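Lin1840 protein (PDB 4ZOB) probably hydrolyses terminal, non-reducing beta-D-glucosyl residues with release of beta-D-glucose, and binds magnesium. Local coordinates at residues A188-F193 with P221-A226; N206-S211 with A237-D242; V649-S654 with F685-H690. The protein carries 1 engineered substitution. One frame throughout, in Å; residues are numbered along the deposited sequence.

Contact 1: residues A188-F193 with P221-A226; sequences ACVKHF and PAYNAA. With LGC (D-glucono-1,5-lactone), chain C.
The Tyr223 ring takes the edge of Phe193 toward one of its faces in an offset edge-to-face pair, planes at 67° and centroids 5.3 Å apart. At its own edge, in plane, lies the carbonyl oxygen of Lys191, 3.5 Å from CE1. Phe193 CD1 does much of the touching, 3.7 Å from Tyr223 CG; chi1 of -153° places CG of Phe193 opposite its backbone N and carries the ring to the helix. The third ring, His192, has Lys191 CB over one face and D-glucono-1,5-lactone at its edge, where NE2 and O3 form a nearly straight hydrogen bond (2.9 Å, 173°). Lys191, extended beyond CG, brings NZ to the same O3 at 2.8 Å and weakly to O4. Val190 splits its branches: CG1 leans on Tyr223 CD1, while CG2 meets Ala226 CB at 3.3 Å, close for two methyl groups.

The strand 188-193 and the helix 221-226 run nearly antiparallel, as in a beta-alpha-beta crossover of a TIM barrel, with apolar side chains on the helix side and the lactone on the other. A cis peptide joins Lys191 to His192, as in other family 3 enzymes, and probably helps both side chains point to the same side, toward the sugar. Asp140 accepts bonds from Tyr223 OH and His192 N, tying the helix tyrosine to the backbone of a lactone-binding residue. O3 takes two nitrogens, and Asp91, Arg149 and Asp270 bind the lactone as well, consistent with a subsite for a glucose-like ring.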
loop_
_atom_site.group_PDB
_atom_site.type_symbol
_atom_site.label_atom_id
_atom_site.label_comp_id
_atom_site.label_asym_id
_atom_site.label_seq_id
_atom_site.Cartn_x
_atom_site.Cartn_y
_atom_site.Cartn_z
ATOM N N ALA A 188 -14.391 -8.280 -28.119
ATOM C CA ALA A 188 -13.796 -7.545 -27.039
ATOM C C ALA A 188 -12.936 -8.472 -26.178
ATOM O O ALA A 188 -13.180 -9.688 -26.092
ATOM C CB ALA A 188 -14.895 -6.892 -26.205
ATOM N N CYS A 189 -11.928 -7.878 -25.553
ATOM C CA CYS A 189 -10.949 -8.609 -24.749
ATOM C C CYS A 189 -10.788 -7.945 -23.393
ATOM O O CYS A 189 -10.244 -6.845 -23.296
ATOM C CB CYS A 189 -9.592 -8.641 -25.428
ATOM S SG CYS A 189 -8.329 -9.419 -24.374
ATOM N N VAL A 190 -11.273 -8.598 -22.351
ATOM C CA VAL A 190 -11.158 -8.054 -20.985
ATOM C C VAL A 190 -9.711 -8.049 -20.504
ATOM O O VAL A 190 -8.993 -9.037 -20.710
ATOM C CB VAL A 190 -11.987 -8.918 -20.037
ATOM C CG1 VAL A 190 -11.467 -8.865 -18.596
ATOM C CG2 VAL A 190 -13.434 -8.509 -20.152
ATOM N N LYS A 191 -9.278 -6.966 -19.855
ATOM C CA LYS A 191 -7.927 -6.948 -19.247
ATOM C C LYS A 191 -7.910 -6.187 -17.948
ATOM O O LYS A 191 -8.852 -5.468 -17.697
ATOM C CB LYS A 191 -6.915 -6.340 -20.217
ATOM C CG LYS A 191 -7.232 -4.921 -20.677
ATOM C CD LYS A 191 -6.356 -4.495 -21.856
ATOM C CE LYS A 191 -6.276 -2.987 -21.982
ATOM N NZ LYS A 191 -5.471 -2.653 -23.175
ATOM N N HIS A 192 -6.879 -6.318 -17.103
ATOM C CA HIS A 192 -5.767 -7.272 -17.217
ATOM C C HIS A 192 -5.945 -8.302 -16.094
ATOM O O HIS A 192 -5.961 -7.923 -14.905
ATOM C CB HIS A 192 -4.423 -6.560 -17.042
ATOM C CG HIS A 192 -4.237 -5.392 -17.942
ATOM N ND1 HIS A 192 -4.782 -4.156 -17.678
ATOM C CD2 HIS A 192 -3.607 -5.283 -19.132
ATOM C CE1 HIS A 192 -4.490 -3.333 -18.666
ATOM N NE2 HIS A 192 -3.783 -3.997 -19.564
ATOM N N PHE A 193 -6.067 -9.576 -16.468
ATOM C CA PHE A 193 -6.379 -10.647 -15.507
ATOM C C PHE A 193 -5.093 -11.087 -14.804
ATOM O O PHE A 193 -4.248 -11.676 -15.477
ATOM C CB PHE A 193 -7.029 -11.844 -16.235
ATOM C CG PHE A 193 -7.939 -12.653 -15.371
ATOM C CD1 PHE A 193 -9.170 -12.175 -15.031
ATOM C CD2 PHE A 193 -7.546 -13.886 -14.893
ATOM C CE1 PHE A 193 -10.020 -12.918 -14.214
ATOM C CE2 PHE A 193 -8.368 -14.628 -14.073
ATOM C CZ PHE A 193 -9.613 -14.148 -13.736
ATOM N N PRO A 221 -14.664 -9.104 -9.315
ATOM C CA PRO A 221 -16.000 -8.938 -9.891
ATOM C C PRO A 221 -16.117 -8.409 -11.325
ATOM O O PRO A 221 -16.817 -9.029 -12.151
ATOM C CB PRO A 221 -16.657 -7.985 -8.909
ATOM C CG PRO A 221 -16.134 -8.435 -7.601
ATOM C CD PRO A 221 -14.710 -8.892 -7.858
ATOM N N ALA A 222 -15.458 -7.290 -11.631
ATOM C CA ALA A 222 -15.559 -6.713 -12.977
ATOM C C ALA A 222 -15.048 -7.626 -14.118
ATOM O O ALA A 222 -15.725 -7.758 -15.093
ATOM C CB ALA A 222 -14.914 -5.325 -13.026
ATOM N N TYR A 223 -13.891 -8.265 -14.000
ATOM C CA TYR A 223 -13.461 -9.213 -15.034
ATOM C C TYR A 223 -14.597 -10.217 -15.238
ATOM O O TYR A 223 -15.027 -10.488 -16.361
ATOM C CB TYR A 223 -12.168 -9.970 -14.666
ATOM C CG TYR A 223 -10.987 -9.095 -14.270
ATOM C CD1 TYR A 223 -10.524 -8.079 -15.094
ATOM C CD2 TYR A 223 -10.330 -9.296 -13.072
ATOM C CE1 TYR A 223 -9.440 -7.282 -14.718
ATOM C CE2 TYR A 223 -9.258 -8.501 -12.681
ATOM C CZ TYR A 223 -8.812 -7.487 -13.489
ATOM O OH TYR A 223 -7.767 -6.703 -13.044
ATOM N N ASN A 224 -15.097 -10.753 -14.129
ATOM C CA ASN A 224 -16.176 -11.745 -14.186
ATOM C C ASN A 224 -17.473 -11.302 -14.849
ATOM O O ASN A 224 -18.069 -12.073 -15.585
ATOM C CB ASN A 224 -16.522 -12.272 -12.812
ATOM C CG ASN A 224 -17.414 -13.496 -12.888
ATOM O OD1 ASN A 224 -17.090 -14.470 -13.562
ATOM N ND2 ASN A 224 -18.540 -13.441 -12.218
ATOM N N ALA A 225 -17.917 -10.082 -14.561
ATOM C CA ALA A 225 -19.153 -9.567 -15.138
ATOM C C ALA A 225 -19.044 -9.452 -16.669
ATOM O O ALA A 225 -19.976 -9.806 -17.396
ATOM C CB ALA A 225 -19.482 -8.221 -14.541
ATOM N N ALA A 226 -17.896 -8.969 -17.147
ATOM C CA ALA A 226 -17.681 -8.773 -18.590
ATOM C C ALA A 226 -17.614 -10.111 -19.284
ATOM O O ALA A 226 -18.179 -10.304 -20.362
ATOM C CB ALA A 226 -16.409 -7.984 -18.832
HETATM C C1 LGC C . 0.671 -3.366 -23.367
HETATM C C2 LGC C . -0.494 -3.083 -22.463
HETATM O O5 LGC C . 0.464 -3.559 -24.787
HETATM O O1 LGC C . 1.829 -3.420 -22.935
HETATM O O2 LGC C . -0.265 -3.779 -21.257
HETATM C C3 LGC C . -1.831 -3.610 -22.960
HETATM O O3 LGC C . -2.912 -3.045 -22.157
HETATM C C4 LGC C . -1.919 -3.384 -24.491
HETATM O O4 LGC C . -3.147 -3.884 -25.017
HETATM C C5 LGC C . -0.780 -4.119 -25.165
HETATM C C6 LGC C . -0.852 -4.055 -26.702
HETATM O O6 LGC C . -1.243 -2.761 -27.147
#

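Contact 2: residues N206-S211 with A237-D242; sequences NTVNMS and AFNVVD. With LGC (D-glucono-1,5-lactone), chain D; LGC (D-glucono-1,5-lactone), chain C.
Val208 packs its CB and CG2 against Asn239 and Val240, and this is the tight half of the contact. CG2 rests on Asn239 CB at 3.8 Å, and Val208 CB lies 3.6 Å from the carbonyl oxygen of Val240. Asn239 presents its amide here because CG sits between its backbone N and carbonyl carbon (chi1 55°), turning the amide forward over the next residue. From there ND2 donates to Val240 O at 2.8 Å, approaching from above the carbonyl plane, and also to Ala194 O, so the buried amide nitrogen has two acceptors. Val240 CG2 reaches back toward the backbone of Val208 and, more distantly, the methyl of Thr207.

Farther along the backbones stay close, but the side chains no longer pack; a water bridges the segments, accepting from Asp242 N at 3.1 Å and weakly from Met210 N. Asn209 ND2 and Asp242 OD1 stay 4.0 Å apart, their planes turned 62° from each other. Both groups instead face the second subunit: Asp242 OD1 pairs with Ser211 and Arg213 of that chain, and Asn209 ND2 with its Ser211. Asp242 begins the turn of the beta hairpin 240-241/244-245; at the start of the same segment Phe238 lies beside the lactone of chain C. Asp242 OD2 lies 2.7 Å from O1 of the lactone of chain D. Arg213 of the second subunit would favour charge at OD1, whereas the close O1 suggests a proton at OD2, leaving the ionisation open.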
loop_
_atom_site.group_PDB
_atom_site.type_symbol
_atom_site.label_atom_id
_atom_site.label_comp_id
_atom_site.label_asym_id
_atom_site.label_seq_id
_atom_site.Cartn_x
_atom_site.Cartn_y
_atom_site.Cartn_z
ATOM N N ASN A 206 4.692 -3.015 -10.837
ATOM C CA ASN A 206 5.202 -3.439 -9.545
ATOM C C ASN A 206 4.374 -4.581 -8.922
ATOM O O ASN A 206 3.280 -4.902 -9.384
ATOM C CB ASN A 206 5.329 -2.266 -8.562
ATOM C CG ASN A 206 6.439 -2.483 -7.556
ATOM O OD1 ASN A 206 7.222 -3.403 -7.712
ATOM N ND2 ASN A 206 6.524 -1.635 -6.540
ATOM N N THR A 207 4.946 -5.181 -7.879
ATOM C CA THR A 207 4.351 -6.262 -7.119
ATOM C C THR A 207 2.934 -5.976 -6.708
ATOM O O THR A 207 2.611 -4.874 -6.321
ATOM C CB THR A 207 5.132 -6.482 -5.842
ATOM O OG1 THR A 207 6.510 -6.750 -6.169
ATOM C CG2 THR A 207 4.472 -7.622 -5.006
ATOM N N VAL A 208 2.081 -6.987 -6.780
ATOM C CA VAL A 208 0.698 -6.876 -6.272
ATOM C C VAL A 208 0.536 -7.934 -5.196
ATOM O O VAL A 208 1.087 -9.000 -5.281
ATOM C CB VAL A 208 -0.331 -7.079 -7.430
ATOM C CG1 VAL A 208 -1.733 -7.331 -6.918
ATOM C CG2 VAL A 208 -0.289 -5.883 -8.379
ATOM N N ASN A 209 -0.212 -7.665 -4.166
ATOM C CA ASN A 209 -0.347 -8.691 -3.157
ATOM C C ASN A 209 -1.511 -8.458 -2.241
ATOM O O ASN A 209 -1.646 -7.408 -1.709
ATOM C CB ASN A 209 0.907 -8.842 -2.308
ATOM C CG ASN A 209 0.729 -9.905 -1.270
ATOM O OD1 ASN A 209 0.409 -9.594 -0.144
ATOM N ND2 ASN A 209 0.811 -11.160 -1.670
ATOM N N MET A 210 -2.360 -9.463 -2.093
ATOM C CA MET A 210 -3.564 -9.342 -1.289
ATOM C C MET A 210 -4.045 -10.749 -1.023
ATOM O O MET A 210 -3.649 -11.675 -1.724
ATOM C CB MET A 210 -4.643 -8.510 -2.003
ATOM C CG MET A 210 -5.370 -9.210 -3.133
ATOM S SD MET A 210 -4.726 -8.912 -4.809
ATOM C CE MET A 210 -4.781 -7.118 -4.930
ATOM N N SER A 211 -4.877 -10.906 0.002
ATOM C CA SER A 211 -5.412 -12.225 0.355
ATOM C C SER A 211 -6.307 -12.684 -0.783
ATOM O O SER A 211 -6.839 -11.851 -1.527
ATOM C CB SER A 211 -6.204 -12.192 1.648
ATOM O OG SER A 211 -7.416 -11.479 1.472
ATOM N N ALA A 237 -2.217 -10.421 -17.156
ATOM C CA ALA A 237 -1.640 -9.263 -16.501
ATOM C C ALA A 237 -0.117 -9.336 -16.354
ATOM O O ALA A 237 0.460 -10.412 -16.149
ATOM C CB ALA A 237 -2.293 -9.081 -15.115
ATOM N N PHE A 238 0.539 -8.182 -16.398
ATOM C CA PHE A 238 1.985 -8.150 -16.136
ATOM C C PHE A 238 2.423 -8.539 -14.699
ATOM O O PHE A 238 3.572 -9.012 -14.479
ATOM C CB PHE A 238 2.524 -6.758 -16.431
ATOM C CG PHE A 238 2.666 -6.460 -17.891
ATOM C CD1 PHE A 238 3.317 -7.348 -18.731
ATOM C CD2 PHE A 238 2.166 -5.277 -18.418
ATOM C CE1 PHE A 238 3.488 -7.061 -20.079
ATOM C CE2 PHE A 238 2.305 -4.989 -19.755
ATOM C CZ PHE A 238 2.972 -5.888 -20.598
ATOM N N ASN A 239 1.545 -8.312 -13.723
ATOM C CA ASN A 239 1.904 -8.476 -12.324
ATOM C C ASN A 239 1.945 -9.929 -11.835
ATOM O O ASN A 239 1.313 -10.817 -12.402
ATOM C CB ASN A 239 0.945 -7.675 -11.437
ATOM C CG ASN A 239 -0.516 -8.027 -11.672
ATOM O OD1 ASN A 239 -1.103 -7.645 -12.691
ATOM N ND2 ASN A 239 -1.113 -8.750 -10.734
ATOM N N VAL A 240 2.689 -10.163 -10.764
ATOM C CA VAL A 240 2.428 -11.345 -9.958
ATOM C C VAL A 240 1.050 -11.282 -9.311
ATOM O O VAL A 240 0.523 -10.224 -8.983
ATOM C CB VAL A 240 3.425 -11.534 -8.800
ATOM C CG1 VAL A 240 4.833 -11.728 -9.310
ATOM C CG2 VAL A 240 3.378 -10.366 -7.839
ATOM N N VAL A 241 0.484 -12.449 -9.092
ATOM C CA VAL A 241 -0.636 -12.610 -8.200
ATOM C C VAL A 241 -0.224 -13.683 -7.216
ATOM O O VAL A 241 0.077 -14.816 -7.628
ATOM C CB VAL A 241 -1.869 -13.116 -8.942
ATOM C CG1 VAL A 241 -2.952 -13.528 -7.926
ATOM C CG2 VAL A 241 -2.344 -12.079 -9.960
ATOM N N ASP A 242 -0.234 -13.314 -5.929
ATOM C CA ASP A 242 0.359 -14.096 -4.820
ATOM C C ASP A 242 1.641 -14.847 -5.169
ATOM O O ASP A 242 1.694 -16.050 -5.061
ATOM C CB ASP A 242 -0.667 -15.066 -4.204
ATOM C CG ASP A 242 -0.230 -15.593 -2.836
ATOM O OD1 ASP A 242 0.763 -15.096 -2.234
ATOM O OD2 ASP A 242 -0.883 -16.524 -2.364
HETATM C C1 LGC D . -2.878 -18.785 -4.177
HETATM C C2 LGC D . -4.174 -19.549 -4.128
HETATM O O5 LGC D . -1.634 -19.383 -4.694
HETATM O O1 LGC D . -2.875 -17.617 -3.793
HETATM O O2 LGC D . -4.897 -19.110 -2.975
HETATM C C3 LGC D . -3.920 -21.057 -4.146
HETATM O O3 LGC D . -5.177 -21.747 -4.195
HETATM C C4 LGC D . -3.048 -21.351 -5.372
HETATM O O4 LGC D . -2.906 -22.753 -5.653
HETATM C C5 LGC D . -1.648 -20.750 -5.181
HETATM C C6 LGC D . -0.831 -20.842 -6.479
HETATM O O6 LGC D . -1.216 -19.868 -7.450
HETATM C C1 LGC C . 0.671 -3.366 -23.367
HETATM C C2 LGC C . -0.494 -3.083 -22.463
HETATM O O5 LGC C . 0.464 -3.559 -24.787
HETATM O O1 LGC C . 1.829 -3.420 -22.935
HETATM O O2 LGC C . -0.265 -3.779 -21.257
HETATM C C3 LGC C . -1.831 -3.610 -22.960
HETATM O O3 LGC C . -2.912 -3.045 -22.157
HETATM C C4 LGC C . -1.919 -3.384 -24.491
HETATM O O4 LGC C . -3.147 -3.884 -25.017
HETATM C C5 LGC C . -0.780 -4.119 -25.165
HETATM C C6 LGC C . -0.852 -4.055 -26.702
HETATM O O6 LGC C . -1.243 -2.761 -27.147
HETATM O O HOH W 1 -1.937 -10.925 -5.088
#

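Contact 3: residues V649-S654 with F685-H690; sequences VTASIS and FSFYNH. With MG (magnesium ion), chain E; LGC (D-glucono-1,5-lactone), chain K.
Phe687 directs the far end of its ring into the loop 649-654, CZ lying 4.1 Å from Ala651 CB and CE2 3.8 Å from Ile653 CG1. Between these two apolar neighbours Ser652 OG comes in at the ring edge, in plane, 3.5 Å from CZ. CB of Phe687 already points to the loop, and chi1 of 71° places the ring between backbone N and carbonyl carbon. The hydroxyl of Ser652 is not left to the ring: it is hydrogen-bonded to Glu697.

Tyr688 points its side chain the other way, to Tyr216 and Arg213 of the helix 212-219, and offers Ile653 little more than its carbonyl oxygen. Both segments belong to the fibronectin type III-like domain, where the loop 649-654 follows the strand 638-648 and carries a magnesium site. Thr650 O binds the magnesium at 2.0 Å; Asp648 OD1 and three waters are its other ligands, and Ala651 CB lies 3.9 Å from the ion.

Asn689 touches Ile653 CG1 with CA and Ser652 OG with CB, while its amide leads off to Glu693. His690, poorly ordered, turns its ring edge to Ile653 CD1, 3.8 Å from CD2. Its CB comes near C6 of the D-glucono-1,5-lactone of chain K, an approach left doubtful by the disorder, and Ile244 of the second subunit packs on both His690 and Ile653.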
loop_
_atom_site.group_PDB
_atom_site.type_symbol
_atom_site.label_atom_id
_atom_site.label_comp_id
_atom_site.label_asym_id
_atom_site.label_seq_id
_atom_site.Cartn_x
_atom_site.Cartn_y
_atom_site.Cartn_z
ATOM N N VAL A 649 -23.510 -4.473 8.903
ATOM C CA VAL A 649 -23.093 -3.892 10.201
ATOM C C VAL A 649 -22.195 -4.773 11.050
ATOM O O VAL A 649 -21.255 -4.290 11.686
ATOM C CB VAL A 649 -24.332 -3.548 11.039
ATOM C CG1 VAL A 649 -23.959 -3.061 12.437
ATOM C CG2 VAL A 649 -25.144 -2.475 10.332
ATOM N N THR A 650 -22.567 -6.053 11.103
ATOM C CA THR A 650 -21.790 -7.078 11.772
ATOM C C THR A 650 -21.695 -8.270 10.829
ATOM O O THR A 650 -22.618 -8.576 10.099
ATOM C CB THR A 650 -22.385 -7.539 13.140
ATOM O OG1 THR A 650 -23.026 -6.448 13.838
ATOM C CG2 THR A 650 -21.259 -8.155 14.032
ATOM N N ALA A 651 -20.560 -8.938 10.834
ATOM C CA ALA A 651 -20.367 -10.072 9.956
ATOM C C ALA A 651 -19.138 -10.866 10.373
ATOM O O ALA A 651 -18.336 -10.423 11.231
ATOM C CB ALA A 651 -20.255 -9.593 8.534
ATOM N N SER A 652 -18.981 -12.057 9.801
ATOM C CA SER A 652 -17.828 -12.932 10.150
ATOM C C SER A 652 -16.462 -12.419 9.591
ATOM O O SER A 652 -15.395 -12.987 9.820
ATOM C CB SER A 652 -18.120 -14.363 9.679
ATOM O OG SER A 652 -18.144 -14.440 8.250
ATOM N N ILE A 653 -16.537 -11.355 8.823
ATOM C CA ILE A 653 -15.400 -10.662 8.216
ATOM C C ILE A 653 -15.714 -9.171 8.426
ATOM O O ILE A 653 -16.876 -8.801 8.326
ATOM C CB ILE A 653 -15.369 -10.954 6.695
ATOM C CG1 ILE A 653 -14.910 -12.376 6.406
ATOM C CG2 ILE A 653 -14.527 -9.945 5.948
ATOM C CD1 ILE A 653 -13.611 -12.794 7.050
ATOM N N SER A 654 -14.714 -8.337 8.745
ATOM C CA SER A 654 -14.972 -6.922 8.895
ATOM C C SER A 654 -15.326 -6.352 7.532
ATOM O O SER A 654 -14.527 -6.418 6.587
ATOM C CB SER A 654 -13.799 -6.185 9.516
ATOM O OG SER A 654 -14.039 -4.791 9.468
ATOM N N PHE A 685 -26.365 -8.442 -0.790
ATOM C CA PHE A 685 -26.208 -8.565 0.684
ATOM C C PHE A 685 -25.144 -9.574 0.964
ATOM O O PHE A 685 -24.876 -9.888 2.117
ATOM C CB PHE A 685 -27.506 -9.015 1.410
ATOM C CG PHE A 685 -28.605 -7.996 1.347
ATOM C CD1 PHE A 685 -29.281 -7.788 0.171
ATOM C CD2 PHE A 685 -28.928 -7.234 2.450
ATOM C CE1 PHE A 685 -30.266 -6.844 0.099
ATOM C CE2 PHE A 685 -29.907 -6.284 2.388
ATOM C CZ PHE A 685 -30.573 -6.078 1.224
ATOM N N SER A 686 -24.533 -10.105 -0.080
ATOM C CA SER A 686 -23.588 -11.223 0.108
ATOM C C SER A 686 -22.162 -10.812 0.082
ATOM O O SER A 686 -21.875 -9.751 -0.340
ATOM C CB SER A 686 -23.823 -12.265 -0.953
ATOM O OG SER A 686 -25.155 -12.702 -0.770
ATOM N N PHE A 687 -21.287 -11.677 0.582
ATOM C CA PHE A 687 -19.847 -11.422 0.603
ATOM C C PHE A 687 -19.089 -12.733 0.579
ATOM O O PHE A 687 -19.689 -13.795 0.721
ATOM C CB PHE A 687 -19.471 -10.598 1.847
ATOM C CG PHE A 687 -19.550 -11.339 3.187
ATOM C CD1 PHE A 687 -20.723 -11.378 3.906
ATOM C CD2 PHE A 687 -18.425 -11.875 3.757
ATOM C CE1 PHE A 687 -20.776 -11.970 5.148
ATOM C CE2 PHE A 687 -18.469 -12.493 4.991
ATOM C CZ PHE A 687 -19.652 -12.537 5.688
ATOM N N TYR A 688 -17.777 -12.674 0.397
ATOM C CA TYR A 688 -16.968 -13.885 0.535
ATOM C C TYR A 688 -16.444 -14.020 1.959
ATOM O O TYR A 688 -15.876 -13.086 2.503
ATOM C CB TYR A 688 -15.790 -13.881 -0.421
ATOM C CG TYR A 688 -16.163 -14.022 -1.861
ATOM C CD1 TYR A 688 -16.508 -12.897 -2.621
ATOM C CD2 TYR A 688 -16.196 -15.251 -2.451
ATOM C CE1 TYR A 688 -16.873 -13.009 -3.947
ATOM C CE2 TYR A 688 -16.552 -15.385 -3.784
ATOM C CZ TYR A 688 -16.892 -14.259 -4.525
ATOM O OH TYR A 688 -17.215 -14.417 -5.838
ATOM N N ASN A 689 -16.600 -15.201 2.536
ATOM C CA ASN A 689 -16.106 -15.430 3.875
ATOM C C ASN A 689 -14.665 -16.007 3.905
ATOM O O ASN A 689 -14.002 -16.167 2.870
ATOM C CB ASN A 689 -17.119 -16.253 4.672
ATOM C CG ASN A 689 -17.131 -17.739 4.309
ATOM O OD1 ASN A 689 -16.377 -18.243 3.441
ATOM N ND2 ASN A 689 -18.011 -18.468 5.009
ATOM N N HIS A 690 -14.185 -16.293 5.105
ATOM C CA HIS A 690 -12.799 -16.741 5.297
ATOM C C HIS A 690 -12.535 -18.011 4.536
ATOM O O HIS A 690 -11.477 -18.166 3.957
ATOM C CB HIS A 690 -12.427 -16.911 6.772
ATOM C CG HIS A 690 -13.598 -17.131 7.685
ATOM N ND1 HIS A 690 -13.870 -18.349 8.274
ATOM C CD2 HIS A 690 -14.555 -16.274 8.124
ATOM C CE1 HIS A 690 -14.945 -18.232 9.033
ATOM N NE2 HIS A 690 -15.380 -16.985 8.958
HETATM MG MG MG E . -24.121 -9.135 8.964
HETATM C C1 LGC K . -6.601 -16.941 6.371
HETATM C C2 LGC K . -6.255 -18.395 6.102
HETATM O O5 LGC K . -7.769 -16.533 7.157
HETATM O O1 LGC K . -5.856 -16.046 5.952
HETATM O O2 LGC K . -6.187 -18.679 4.695
HETATM C C3 LGC K . -7.198 -19.422 6.741
HETATM O O3 LGC K . -6.344 -20.470 7.227
HETATM C C4 LGC K . -8.071 -18.867 7.883
HETATM O O4 LGC K . -9.107 -19.795 8.262
HETATM C C5 LGC K . -8.745 -17.549 7.503
HETATM C C6 LGC K . -9.720 -17.064 8.606
HETATM O O6 LGC K . -9.123 -16.849 9.904
HETATM O O HOH W 2 -25.100 -7.554 10.259
HETATM O O HOH W 3 -24.442 -10.395 10.092
HETATM O O HOH W 4 -25.903 -9.542 7.882
#

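Overall arrangement
From the N terminus, strand 188-193 opens contact 1, and residues 206-211 open contact 2 before helix 221-226 closes the first; residues 237-242 then close the second, so the two loops cross. Contact 1 joins a barrel strand to the second helix after it, before strand 233-236, and contact 2 joins the loop beyond strand 187-193 to the hairpin after strand 233-236. They touch at His192 and Phe193 with Ala237, and both reach the lactone of chain C. Contact 3 comes later in series, closing a loop within the fibronectin type III-like domain; its centre is about 24 Å from each of the others. Contacts 2 and 3 both meet the second subunit.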